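Local atomic coordinates of lysine/ornithine decarboxylase (Vibrio vulnificus, PDB entry 2PLJ), a protein that decarboxylates lysine and ornithine, using pyridoxal phosphate as cofactor, to give cadaverine and putrescine. Residues 126-131 / 147-152. Sequence-based numbering, arbitrary orientation.
Sequences IHTHPI and VFVVDN
His-127 and Val-149 lie on neighbouring parallel strands of the pyridoxal-binding beta/alpha barrel, 125-127 and 147-150, joined by a crossover through helix 134-143; Pro-130 sits in the loop after 125-127. A single direct backbone bond links the segments: His-127 N donates to Val-147 O at 2.9 Å, with 157° at the hydrogen. Strand 125-127 ends here, and in place of a second direct bond water 1 links the following loop to strand 147-150, accepting from Val-149 N (2.9 Å) and donating to His-129 O, with a weaker bond to His-127 O. Val-149 fills the next step with both methyls: CG2 reaches Thr-128 CA at 3.6 Å, while CG1, anti to the backbone N (chi1 162°), lies alongside Pro-130 CB. Thr-128, whose CB lies 3.9 Å from Val-149 CG2, hydrogen-bonds Asp-105 through OG1, and its side chain comes within about 5 Å of the bound putrescine-cofactor adduct. On the opposite side of the strands, which helix 134-143 packs against, the His-127 and Phe-148 rings meet obliquely, planes at 41°, with Phe-148 CE1 over one face of the imidazole, 3.8 Å from His-127 CG. Farther along, Pro-130 and Ile-131 touch the second subunit. Asp-151 OD2 accepts from Gly-188 N; water 2 accepts from Asp-151 N and donates to Pro-130 O and, at 2.7 Å, to Asp-151 OD1.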
loop_
_atom_site.group_PDB
_atom_site.type_symbol
_atom_site.label_atom_id
_atom_site.label_comp_id
_atom_site.label_asym_id
_atom_site.label_seq_id
_atom_site.Cartn_x
_atom_site.Cartn_y
_atom_site.Cartn_z
ATOM N N ILE A 126 -21.224 -0.236 16.144
ATOM C CA ILE A 126 -21.770 -1.317 15.328
ATOM C C ILE A 126 -20.595 -1.951 14.566
ATOM O O ILE A 126 -19.604 -1.264 14.238
ATOM C CB ILE A 126 -22.866 -0.850 14.320
ATOM C CG1 ILE A 126 -22.338 0.208 13.339
ATOM C CG2 ILE A 126 -24.116 -0.325 15.071
ATOM C CD1 ILE A 126 -23.385 0.644 12.275
ATOM N N HIS A 127 -20.696 -3.245 14.275
ATOM C CA HIS A 127 -19.632 -3.936 13.522
ATOM C C HIS A 127 -20.218 -4.230 12.140
ATOM O O HIS A 127 -21.299 -4.799 12.037
ATOM C CB HIS A 127 -19.232 -5.218 14.274
ATOM C CG HIS A 127 -18.000 -5.868 13.741
ATOM N ND1 HIS A 127 -17.942 -6.449 12.483
ATOM C CD2 HIS A 127 -16.793 -6.077 14.317
ATOM C CE1 HIS A 127 -16.733 -6.955 12.304
ATOM N NE2 HIS A 127 -16.038 -6.785 13.418
ATOM N N THR A 128 -19.586 -3.738 11.094
ATOM C CA THR A 128 -20.248 -3.812 9.786
ATOM C C THR A 128 -19.520 -4.639 8.749
ATOM O O THR A 128 -19.878 -4.596 7.570
ATOM C CB THR A 128 -20.515 -2.420 9.251
ATOM O OG1 THR A 128 -19.274 -1.736 9.160
ATOM C CG2 THR A 128 -21.562 -1.672 10.157
ATOM N N HIS A 129 -18.543 -5.433 9.175
ATOM C CA HIS A 129 -17.860 -6.229 8.159
ATOM C C HIS A 129 -18.797 -7.376 7.798
ATOM O O HIS A 129 -19.185 -8.130 8.697
ATOM C CB HIS A 129 -16.531 -6.778 8.645
ATOM C CG HIS A 129 -15.729 -7.340 7.519
ATOM N ND1 HIS A 129 -14.421 -6.981 7.261
ATOM C CD2 HIS A 129 -16.095 -8.183 6.520
ATOM C CE1 HIS A 129 -14.005 -7.621 6.179
ATOM N NE2 HIS A 129 -15.000 -8.351 5.711
ATOM N N PRO A 130 -19.210 -7.489 6.513
ATOM C CA PRO A 130 -20.171 -8.567 6.205
ATOM C C PRO A 130 -19.627 -9.980 6.284
ATOM O O PRO A 130 -20.427 -10.921 6.369
ATOM C CB PRO A 130 -20.627 -8.260 4.751
ATOM C CG PRO A 130 -20.244 -6.794 4.518
ATOM C CD PRO A 130 -18.938 -6.650 5.334
ATOM N N ILE A 131 -18.302 -10.157 6.289
ATOM C CA ILE A 131 -17.766 -11.529 6.220
ATOM C C ILE A 131 -16.725 -11.761 7.312
ATOM O O ILE A 131 -15.628 -11.182 7.274
ATOM C CB ILE A 131 -17.131 -11.825 4.840
ATOM C CG1 ILE A 131 -18.142 -11.542 3.718
ATOM C CG2 ILE A 131 -16.573 -13.275 4.828
ATOM C CD1 ILE A 131 -19.295 -12.538 3.560
ATOM N N VAL A 147 -24.037 -5.630 17.428
ATOM C CA VAL A 147 -24.711 -5.404 16.156
ATOM C C VAL A 147 -23.721 -5.804 15.048
ATOM O O VAL A 147 -22.567 -5.308 15.017
ATOM C CB VAL A 147 -25.121 -3.915 15.947
ATOM C CG1 VAL A 147 -25.811 -3.712 14.555
ATOM C CG2 VAL A 147 -26.071 -3.434 17.065
ATOM N N PHE A 148 -24.169 -6.685 14.149
ATOM C CA PHE A 148 -23.315 -7.203 13.066
ATOM C C PHE A 148 -24.110 -7.166 11.772
ATOM O O PHE A 148 -25.341 -7.027 11.803
ATOM C CB PHE A 148 -22.875 -8.640 13.331
ATOM C CG PHE A 148 -21.995 -8.777 14.544
ATOM C CD1 PHE A 148 -20.600 -8.613 14.426
ATOM C CD2 PHE A 148 -22.557 -9.031 15.801
ATOM C CE1 PHE A 148 -19.768 -8.692 15.538
ATOM C CE2 PHE A 148 -21.745 -9.136 16.925
ATOM C CZ PHE A 148 -20.349 -8.957 16.812
ATOM N N VAL A 149 -23.402 -7.323 10.654
ATOM C CA VAL A 149 -24.039 -7.304 9.340
ATOM C C VAL A 149 -23.942 -8.690 8.718
ATOM O O VAL A 149 -22.893 -9.367 8.844
ATOM C CB VAL A 149 -23.313 -6.274 8.401
ATOM C CG1 VAL A 149 -23.653 -6.535 6.896
ATOM C CG2 VAL A 149 -23.594 -4.815 8.828
ATOM N N VAL A 150 -25.003 -9.104 8.028
ATOM C CA VAL A 150 -24.948 -10.280 7.163
ATOM C C VAL A 150 -25.509 -9.935 5.801
ATOM O O VAL A 150 -26.383 -9.075 5.693
ATOM C CB VAL A 150 -25.678 -11.501 7.769
ATOM C CG1 VAL A 150 -25.027 -11.889 9.103
ATOM C CG2 VAL A 150 -27.187 -11.236 7.930
ATOM N N ASP A 151 -25.005 -10.603 4.770
ATOM C CA ASP A 151 -25.600 -10.476 3.433
ATOM C C ASP A 151 -25.806 -11.824 2.737
ATOM O O ASP A 151 -26.090 -11.885 1.523
ATOM C CB ASP A 151 -24.779 -9.494 2.585
ATOM C CG ASP A 151 -23.451 -10.086 2.074
ATOM O OD1 ASP A 151 -23.150 -11.289 2.318
ATOM O OD2 ASP A 151 -22.719 -9.316 1.410
ATOM N N ASN A 152 -25.680 -12.906 3.498
ATOM C CA ASN A 152 -25.890 -14.223 2.939
ATOM C C ASN A 152 -26.158 -15.273 4.028
ATOM O O ASN A 152 -25.896 -15.035 5.220
ATOM C CB ASN A 152 -24.732 -14.600 1.985
ATOM C CG ASN A 152 -23.463 -14.981 2.726
ATOM O OD1 ASN A 152 -23.408 -16.047 3.339
ATOM N ND2 ASN A 152 -22.429 -14.134 2.645
HETATM O O HOH W 1 -20.567 -7.474 10.968
HETATM O O HOH W 2 -22.542 -11.790 4.932
#